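Local coordinates for molybdenum ABC transporter, periplasmic molybdenum-binding protein (PDB 4RXL) that probably captures molybdate or tungstate in the periplasm for an ABC importer, and here holds a tungstate ion, at residues A[155-160]-A[179-184]. Residues are numbered along the deposited sequence; the frame is centred on the assembly and turned at random.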
# COMPACT_ATOMS: atom_id res chain seq x y z
N LEU A 155 -9.25 -1.31 -3.07
CA LEU A 155 -10.66 -0.98 -3.21
C LEU A 155 -10.82 0.45 -3.71
O LEU A 155 -11.77 0.75 -4.41
CB LEU A 155 -11.39 -1.20 -1.89
CG LEU A 155 -11.52 -2.68 -1.47
CD1 LEU A 155 -11.96 -2.77 -0.01
CD2 LEU A 155 -12.47 -3.48 -2.35
N ALA A 156 -9.89 1.32 -3.32
CA ALA A 156 -9.85 2.68 -3.87
C ALA A 156 -9.54 2.62 -5.37
O ALA A 156 -10.22 3.26 -6.18
CB ALA A 156 -8.80 3.51 -3.15
N LEU A 157 -8.49 1.89 -5.75
CA LEU A 157 -8.21 1.64 -7.16
C LEU A 157 -9.44 1.17 -7.95
O LEU A 157 -9.73 1.72 -9.01
CB LEU A 157 -7.08 0.62 -7.28
CG LEU A 157 -6.67 0.19 -8.70
CD1 LEU A 157 -6.05 1.34 -9.45
CD2 LEU A 157 -5.70 -0.97 -8.61
N ALA A 158 -10.19 0.21 -7.41
CA ALA A 158 -11.34 -0.34 -8.13
C ALA A 158 -12.43 0.69 -8.40
O ALA A 158 -13.14 0.58 -9.40
CB ALA A 158 -11.92 -1.52 -7.38
N LEU A 159 -12.62 1.65 -7.50
CA LEU A 159 -13.62 2.72 -7.71
C LEU A 159 -13.28 3.56 -8.94
O LEU A 159 -14.15 3.98 -9.70
CB LEU A 159 -13.70 3.66 -6.49
CG LEU A 159 -14.41 3.15 -5.24
CD1 LEU A 159 -14.28 4.18 -4.13
CD2 LEU A 159 -15.87 2.81 -5.55
N VAL A 160 -11.98 3.79 -9.12
CA VAL A 160 -11.48 4.54 -10.25
C VAL A 160 -11.60 3.69 -11.52
O VAL A 160 -12.05 4.19 -12.54
CB VAL A 160 -10.03 5.05 -10.02
CG1 VAL A 160 -9.62 6.01 -11.13
CG2 VAL A 160 -9.95 5.74 -8.66
N ASP A 179 -4.72 -1.34 -16.40
CA ASP A 179 -4.89 -0.65 -17.69
C ASP A 179 -6.14 0.23 -17.70
O ASP A 179 -6.30 1.12 -18.54
CB ASP A 179 -4.94 -1.65 -18.85
CG ASP A 179 -3.59 -2.30 -19.12
OD1 ASP A 179 -2.78 -2.42 -18.18
OD2 ASP A 179 -3.35 -2.69 -20.29
N LYS A 180 -7.04 -0.02 -16.75
CA LYS A 180 -8.27 0.75 -16.60
C LYS A 180 -8.04 2.16 -16.01
O LYS A 180 -8.94 2.99 -16.03
CB LYS A 180 -9.25 -0.02 -15.71
CG LYS A 180 -9.66 -1.40 -16.21
CD LYS A 180 -10.62 -1.33 -17.38
CE LYS A 180 -12.04 -1.03 -16.93
NZ LYS A 180 -12.91 -0.77 -18.11
N VAL A 181 -6.85 2.42 -15.46
CA VAL A 181 -6.54 3.76 -14.94
C VAL A 181 -5.28 4.34 -15.54
O VAL A 181 -4.41 3.63 -16.03
CB VAL A 181 -6.41 3.77 -13.39
CG1 VAL A 181 -7.62 3.11 -12.76
CG2 VAL A 181 -5.12 3.10 -12.95
N THR A 182 -5.21 5.67 -15.48
CA THR A 182 -4.06 6.42 -15.95
C THR A 182 -3.58 7.35 -14.85
O THR A 182 -4.38 7.93 -14.11
CB THR A 182 -4.45 7.24 -17.20
OG1 THR A 182 -4.96 6.37 -18.21
CG2 THR A 182 -3.25 8.02 -17.75
N ILE A 183 -2.26 7.52 -14.77
CA ILE A 183 -1.67 8.46 -13.82
C ILE A 183 -1.82 9.91 -14.32
O ILE A 183 -1.47 10.24 -15.45
CB ILE A 183 -0.20 8.11 -13.55
CG1 ILE A 183 -0.10 6.72 -12.91
CG2 ILE A 183 0.43 9.14 -12.62
CD1 ILE A 183 1.30 6.22 -12.76
N VAL A 184 -2.40 10.75 -13.46
CA VAL A 184 -2.53 12.15 -13.75
C VAL A 184 -1.23 12.86 -13.34
O VAL A 184 -0.67 13.63 -14.11
CB VAL A 184 -3.75 12.76 -13.05
CG1 VAL A 184 -3.84 14.25 -13.35
CG2 VAL A 184 -5.02 12.06 -13.52
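V181, at the start of strand 181-186, meets L157 of helix 153-161 with both its methyls and V160 with CG1 only. Its CG1 stands anti to its own carbonyl carbon, while CG2 sits between the backbone N and the carbonyl carbon, which spreads the two methyls over the helix flank. CG1 lies 3.9 Å from CG1 of V160, and the two side chains cross at about a right angle. The same CG1 is also 4.1 Å from CD1 of L157, so one methyl bridges two residues nearly a helical turn apart. CG2 of V181 approaches L157 as well, 4.0 Å from CD1. On the helix side, L157 has its CG anti to the backbone N (chi1 178°), which carries the leucine tip across to the strand. At T182 the side chain turns to the other side, where OG1 is hydrogen-bonded to OG1 of T92, and I183 leans on helix 172-177. Strand 78-91 pairs antiparallel with 181-186, and its I89 touches both L157 and V160. The helix thus packs on the sheet within one lobe of the two-lobed periplasmic binding protein fold, which holds tungstate between its lobes; V153 of the same helix belongs to that pocket. Because the three buried side chains offer each other only hydrocarbon, van der Waals packing sets the spacing of helix and strand here without imposing any bond direction.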